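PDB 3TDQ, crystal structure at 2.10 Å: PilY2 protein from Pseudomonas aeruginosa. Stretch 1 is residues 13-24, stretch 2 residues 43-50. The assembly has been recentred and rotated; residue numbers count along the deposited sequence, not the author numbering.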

ATOM      1  N   VAL A  13       7.871  -5.245 -11.073  1.00 25.33           N
ATOM      2  CA  VAL A  13       7.620  -6.670 -11.310  1.00 24.80           C
ATOM      3  C   VAL A  13       8.058  -6.993 -12.754  1.00 29.71           C
ATOM      4  O   VAL A  13       7.653  -6.303 -13.688  1.00 29.39           O
ATOM      5  CB  VAL A  13       6.121  -7.055 -11.061  1.00 27.75           C
ATOM      6  CG1 VAL A  13       5.861  -8.525 -11.393  1.00 27.08           C
ATOM      7  CG2 VAL A  13       5.687  -6.749  -9.622  1.00 26.83           C
ATOM      8  N   PHE A  14       8.874  -8.027 -12.938  1.00 27.82           N
ATOM      9  CA  PHE A  14       9.301  -8.452 -14.273  1.00 27.39           C
ATOM     10  C   PHE A  14       8.534  -9.703 -14.719  1.00 32.79           C
ATOM     11  O   PHE A  14       8.247  -9.854 -15.904  1.00 33.66           O
ATOM     12  CB  PHE A  14      10.815  -8.706 -14.308  1.00 29.06           C
ATOM     13  CG  PHE A  14      11.602  -7.418 -14.444  1.00 30.52           C
ATOM     14  CD1 PHE A  14      11.786  -6.575 -13.352  1.00 33.13           C
ATOM     15  CD2 PHE A  14      12.162  -7.050 -15.665  1.00 33.22           C
ATOM     16  CE1 PHE A  14      12.495  -5.375 -13.483  1.00 33.70           C
ATOM     17  CE2 PHE A  14      12.883  -5.859 -15.789  1.00 35.54           C
ATOM     18  CZ  PHE A  14      13.034  -5.027 -14.698  1.00 32.72           C
ATOM     19  N   GLU A  15       8.144 -10.552 -13.775  1.00 28.25           N
ATOM     20  CA  GLU A  15       7.393 -11.782 -14.038  1.00 28.02           C
ATOM     21  C   GLU A  15       6.664 -12.239 -12.806  1.00 30.03           C
ATOM     22  O   GLU A  15       7.049 -11.908 -11.683  1.00 27.83           O
ATOM     23  CB  GLU A  15       8.325 -12.938 -14.508  1.00 29.84           C
ATOM     24  CG  GLU A  15       8.597 -13.013 -16.001  1.00 45.97           C
ATOM     25  CD  GLU A  15       7.419 -12.868 -16.956  1.00 72.08           C
ATOM     26  OE1 GLU A  15       6.313 -13.380 -16.655  1.00 57.54           O
ATOM     27  OE2 GLU A  15       7.613 -12.224 -18.013  1.00 66.72           O
ATOM     28  N   VAL A  16       5.614 -13.037 -13.028  1.00 28.32           N
ATOM     29  CA  VAL A  16       4.789 -13.657 -12.005  1.00 28.75           C
ATOM     30  C   VAL A  16       4.594 -15.114 -12.406  1.00 32.79           C
ATOM     31  O   VAL A  16       4.206 -15.394 -13.554  1.00 31.11           O
ATOM     32  CB  VAL A  16       3.421 -12.957 -11.796  1.00 33.87           C
ATOM     33  CG1 VAL A  16       2.707 -13.516 -10.563  1.00 33.60           C
ATOM     34  CG2 VAL A  16       3.570 -11.444 -11.692  1.00 33.54           C
ATOM     35  N   GLN A  17       4.850 -16.031 -11.471  1.00 28.10           N
ATOM     36  CA  GLN A  17       4.627 -17.455 -11.705  1.00 29.81           C
ATOM     37  C   GLN A  17       3.559 -17.900 -10.717  1.00 30.64           C
ATOM     38  O   GLN A  17       3.880 -18.267  -9.588  1.00 28.01           O
ATOM     39  CB  GLN A  17       5.944 -18.236 -11.546  1.00 32.43           C
ATOM     40  CG  GLN A  17       5.985 -19.431 -12.449  1.00 54.82           C
ATOM     41  CD  GLN A  17       7.379 -19.722 -12.925  1.00 81.43           C
ATOM     42  OE1 GLN A  17       8.171 -20.320 -12.198  1.00 77.86           O
ATOM     43  NE2 GLN A  17       7.646 -19.474 -14.193  1.00 76.70           N
ATOM     44  N   VAL A  18       2.289 -17.752 -11.106  1.00 28.80           N
ATOM     45  CA  VAL A  18       1.140 -18.044 -10.237  1.00 29.08           C
ATOM     46  C   VAL A  18       1.156 -19.506  -9.735  1.00 34.31           C
ATOM     47  O   VAL A  18       0.854 -19.740  -8.562  1.00 34.75           O
ATOM     48  CB  VAL A  18      -0.232 -17.644 -10.849  1.00 33.22           C
ATOM     49  CG1 VAL A  18      -0.289 -16.143 -11.146  1.00 31.63           C
ATOM     50  CG2 VAL A  18      -0.584 -18.469 -12.086  1.00 34.26           C
ATOM     51  N   GLU A  19       1.609 -20.459 -10.581  1.00 30.32           N
ATOM     52  CA  GLU A  19       1.665 -21.891 -10.283  1.00 30.37           C
ATOM     53  C   GLU A  19       2.648 -22.222  -9.159  1.00 33.28           C
ATOM     54  O   GLU A  19       2.477 -23.247  -8.496  1.00 31.62           O
ATOM     55  CB  GLU A  19       2.049 -22.706 -11.547  1.00 32.64           C
ATOM     56  CG  GLU A  19       1.148 -22.489 -12.748  1.00 44.54           C
ATOM     57  CD  GLU A  19       1.518 -21.417 -13.765  1.00 63.88           C
ATOM     58  OE1 GLU A  19       2.376 -20.556 -13.448  1.00 42.33           O
ATOM     59  OE2 GLU A  19       0.909 -21.417 -14.862  1.00 56.21           O
ATOM     60  N   LYS A  20       3.678 -21.373  -8.956  1.00 29.54           N
ATOM     61  CA  LYS A  20       4.688 -21.609  -7.928  1.00 29.77           C
ATOM     62  C   LYS A  20       4.641 -20.570  -6.809  1.00 31.87           C
ATOM     63  O   LYS A  20       5.513 -20.576  -5.945  1.00 30.59           O
ATOM     64  CB  LYS A  20       6.076 -21.625  -8.572  1.00 33.58           C
ATOM     65  CG  LYS A  20       6.341 -22.944  -9.286  1.00 55.89           C
ATOM     66  CD  LYS A  20       7.486 -22.852 -10.285  1.00 75.00           C
ATOM     67  CE  LYS A  20       8.018 -24.227 -10.671  1.00 89.62           C
ATOM     68  NZ  LYS A  20       7.038 -25.076 -11.421  1.00 98.81           N
ATOM     69  N   ASN A  21       3.631 -19.677  -6.822  1.00 27.91           N
ATOM     70  CA  ASN A  21       3.494 -18.586  -5.846  1.00 26.49           C
ATOM     71  C   ASN A  21       4.781 -17.749  -5.817  1.00 28.24           C
ATOM     72  O   ASN A  21       5.305 -17.441  -4.756  1.00 25.61           O
ATOM     73  CB  ASN A  21       3.142 -19.127  -4.430  1.00 24.66           C
ATOM     74  CG  ASN A  21       1.711 -19.540  -4.331  1.00 36.18           C
ATOM     75  OD1 ASN A  21       1.385 -20.696  -4.539  1.00 31.70           O
ATOM     76  ND2 ASN A  21       0.815 -18.573  -4.117  1.00 26.55           N
ATOM     77  N   LEU A  22       5.304 -17.409  -6.986  1.00 26.62           N
ATOM     78  CA  LEU A  22       6.536 -16.628  -7.060  1.00 26.22           C
ATOM     79  C   LEU A  22       6.332 -15.357  -7.847  1.00 28.48           C
ATOM     80  O   LEU A  22       5.611 -15.338  -8.849  1.00 28.77           O
ATOM     81  CB  LEU A  22       7.699 -17.434  -7.709  1.00 27.21           C
ATOM     82  CG  LEU A  22       8.303 -18.606  -6.948  1.00 33.08           C
ATOM     83  CD1 LEU A  22       9.234 -19.394  -7.851  1.00 33.51           C
ATOM     84  CD2 LEU A  22       9.041 -18.161  -5.669  1.00 34.85           C
ATOM     85  N   VAL A  23       7.015 -14.314  -7.409  1.00 23.47           N
ATOM     86  CA  VAL A  23       7.015 -13.028  -8.065  1.00 23.68           C
ATOM     87  C   VAL A  23       8.488 -12.595  -8.224  1.00 28.44           C
ATOM     88  O   VAL A  23       9.315 -12.750  -7.316  1.00 27.43           O
ATOM     89  CB  VAL A  23       6.112 -11.974  -7.372  1.00 27.00           C
ATOM     90  CG1 VAL A  23       6.679 -11.517  -6.027  1.00 26.23           C
ATOM     91  CG2 VAL A  23       5.876 -10.768  -8.282  1.00 26.78           C
ATOM     92  N   ASP A  24       8.796 -12.122  -9.414  1.00 26.11           N
ATOM     93  CA  ASP A  24      10.120 -11.625  -9.773  1.00 25.39           C
ATOM     94  C   ASP A  24      10.043 -10.092  -9.787  1.00 28.34           C
ATOM     95  O   ASP A  24       9.333  -9.500 -10.611  1.00 27.70           O
ATOM     96  CB  ASP A  24      10.523 -12.226 -11.134  1.00 25.95           C
ATOM     97  CG  ASP A  24      11.681 -11.622 -11.891  1.00 30.74           C
ATOM     98  OD1 ASP A  24      12.238 -10.595 -11.426  1.00 31.22           O
ATOM     99  OD2 ASP A  24      12.000 -12.143 -12.973  1.00 33.46           O
ATOM    100  N   SER A  43      -3.114 -10.970  -3.983  1.00 25.27           N
ATOM    101  CA  SER A  43      -2.236 -10.024  -4.707  1.00 25.25           C
ATOM    102  C   SER A  43      -1.450 -10.707  -5.837  1.00 28.09           C
ATOM    103  O   SER A  43      -1.051 -10.047  -6.793  1.00 27.79           O
ATOM    104  CB  SER A  43      -1.265  -9.347  -3.745  1.00 27.34           C
ATOM    105  OG  SER A  43      -1.969  -8.668  -2.715  1.00 32.14           O
ATOM    106  N   LEU A  44      -1.233 -12.033  -5.727  1.00 25.08           N
ATOM    107  CA  LEU A  44      -0.542 -12.823  -6.745  1.00 24.75           C
ATOM    108  C   LEU A  44      -1.203 -12.664  -8.138  1.00 31.46           C
ATOM    109  O   LEU A  44      -0.509 -12.656  -9.148  1.00 32.34           O
ATOM    110  CB  LEU A  44      -0.551 -14.307  -6.318  1.00 24.46           C
ATOM    111  CG  LEU A  44       0.173 -15.300  -7.240  1.00 28.33           C
ATOM    112  CD1 LEU A  44       1.673 -15.045  -7.287  1.00 26.70           C
ATOM    113  CD2 LEU A  44      -0.117 -16.725  -6.826  1.00 32.92           C
ATOM    114  N   PHE A  45      -2.531 -12.491  -8.177  1.00 28.55           N
ATOM    115  CA  PHE A  45      -3.269 -12.365  -9.428  1.00 29.60           C
ATOM    116  C   PHE A  45      -3.499 -10.913  -9.835  1.00 36.03           C
ATOM    117  O   PHE A  45      -4.017 -10.676 -10.921  1.00 37.66           O
ATOM    118  CB  PHE A  45      -4.604 -13.127  -9.343  1.00 32.31           C
ATOM    119  CG  PHE A  45      -4.369 -14.615  -9.208  1.00 35.24           C
ATOM    120  CD1 PHE A  45      -4.137 -15.407 -10.333  1.00 39.34           C
ATOM    121  CD2 PHE A  45      -4.365 -15.226  -7.955  1.00 38.80           C
ATOM    122  CE1 PHE A  45      -3.899 -16.784 -10.204  1.00 41.05           C
ATOM    123  CE2 PHE A  45      -4.109 -16.597  -7.824  1.00 42.53           C
ATOM    124  CZ  PHE A  45      -3.897 -17.372  -8.950  1.00 41.22           C
ATOM    125  N   GLN A  46      -3.052  -9.946  -9.016  1.00 31.26           N
ATOM    126  CA  GLN A  46      -3.177  -8.513  -9.301  1.00 30.14           C
ATOM    127  C   GLN A  46      -1.890  -7.943  -9.895  1.00 32.89           C
ATOM    128  O   GLN A  46      -1.962  -7.098 -10.794  1.00 31.98           O
ATOM    129  CB  GLN A  46      -3.546  -7.735  -8.024  1.00 31.01           C
ATOM    130  CG  GLN A  46      -4.916  -8.110  -7.465  1.00 40.38           C
ATOM    131  CD  GLN A  46      -6.043  -7.959  -8.460  1.00 64.08           C
ATOM    132  OE1 GLN A  46      -6.426  -6.845  -8.849  1.00 61.23           O
ATOM    133  NE2 GLN A  46      -6.658  -9.067  -8.824  1.00 59.50           N
ATOM    134  N   VAL A  47      -0.717  -8.375  -9.382  1.00 29.15           N
ATOM    135  CA  VAL A  47       0.567  -7.912  -9.914  1.00 28.38           C
ATOM    136  C   VAL A  47       0.772  -8.492 -11.317  1.00 31.90           C
ATOM    137  O   VAL A  47       0.298  -9.583 -11.618  1.00 31.19           O
ATOM    138  CB  VAL A  47       1.786  -8.179  -8.989  1.00 31.46           C
ATOM    139  CG1 VAL A  47       1.662  -7.386  -7.691  1.00 30.33           C
ATOM    140  CG2 VAL A  47       1.998  -9.672  -8.715  1.00 31.41           C
ATOM    141  N   LYS A  48       1.409  -7.714 -12.192  1.00 28.19           N
ATOM    142  CA  LYS A  48       1.679  -8.113 -13.576  1.00 28.35           C
ATOM    143  C   LYS A  48       3.076  -7.659 -13.956  1.00 31.85           C
ATOM    144  O   LYS A  48       3.554  -6.706 -13.346  1.00 29.83           O
ATOM    145  CB  LYS A  48       0.644  -7.431 -14.544  1.00 31.01           C
ATOM    146  CG  LYS A  48      -0.842  -7.698 -14.295  1.00 46.05           C
ATOM    147  CD  LYS A  48      -1.258  -9.113 -14.668  1.00 58.96           C
ATOM    148  CE  LYS A  48      -2.665  -9.423 -14.227  1.00 69.71           C
ATOM    149  NZ  LYS A  48      -2.960 -10.874 -14.361  1.00 81.74           N
ATOM    150  N   PRO A  49       3.697  -8.196 -15.033  1.00 31.24           N
ATOM    151  CA  PRO A  49       4.960  -7.592 -15.520  1.00 30.69           C
ATOM    152  C   PRO A  49       4.732  -6.105 -15.814  1.00 32.14           C
ATOM    153  O   PRO A  49       3.724  -5.755 -16.424  1.00 30.64           O
ATOM    154  CB  PRO A  49       5.250  -8.377 -16.806  1.00 32.77           C
ATOM    155  CG  PRO A  49       4.519  -9.690 -16.622  1.00 37.49           C
ATOM    156  CD  PRO A  49       3.266  -9.321 -15.894  1.00 32.93           C
ATOM    157  N   GLY A  50       5.597  -5.250 -15.292  1.00 27.95           N
ATOM    158  CA  GLY A  50       5.460  -3.806 -15.439  1.00 27.13           C
ATOM    159  C   GLY A  50       4.861  -3.123 -14.221  1.00 30.84           C
ATOM    160  O   GLY A  50       4.927  -1.895 -14.135  1.00 30.91           O
TER

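A strand and an irregular segment can pack together with very little hydrogen bonding, provided that their apolar side chains meet in register and one polar contact fixes an end. The PilY2 structure offers a compact example. Residues 13-17 and 22-24 are strands of a hairpin, tied to each other by backbone bonds such as Phe14 N to Asp24 O; residues 43-50 form no regular helix or strand, and the two stretches bury 535 Å² between them, both sides summed.

The polar component is a single hydrogen bond. Gly50 N donates to Val13 O at 2.8 Å, and the angle of 173° at the hydrogen makes it nearly linear. The same carbonyl oxygen receives a CA-H...O contact from Pro49, with Pro49 CA 3.5 Å from Val13 O. Proline has no amide hydrogen, and the contact here is made by its CA. Glycine suits the next position for a local reason: with phi/psi of 100/-13, a CB would be jammed against the carbonyl oxygen of Pro49.

The rest is largely apolar packing. Val13, Val16 and Val18 direct their CA-to-CB bonds toward the other stretch, with the consecutive pair Phe14 and Glu15 pointing away between the first two, so the alternation is not strict; Gln17 also points away. Beta-branched valine is at home in extended backbone and presents a short, rigid pair of methyls. Val16 CG1 lies 3.8 Å from Leu44 CD1, and Val16 CG2 lies 3.8 Å from Val47 CG2. Val47 also points toward its partners and is buried; its CG2 comes within 4.1 Å of Val23 CG2, so it touches both strands of the hairpin, and its CB is 4.2 Å from Val13 CG2.

Leu44 has the largest area covered by the opposing stretch, 103 Å². Its CA-to-CB bond runs sideways, but the longer side chain, with chi1 t and chi2 p, brings its end nearer. Leu44 CG approaches Val18 CG1 at 4.0 Å, and Leu44 CD2 lies 3.4 Å from Asn21 ND2, an amide nitrogen already hydrogen-bonded elsewhere in the structure. The methyl can therefore pack there without leaving that nitrogen unsatisfied.

Phe45 contributes less, 27 Å²; it meets Val18 obliquely, with Phe45 CE1 3.8 Å from Val18 CG1, and remains exposed overall. Pro49, though exposed in the whole assembly, has 60 Å² covered, with Pro49 CB 3.5 Å from Phe14 O. The general lesson is economical: one backbone bond anchors the end, and apolar side chains, mostly valine and leucine, supply much of the contact.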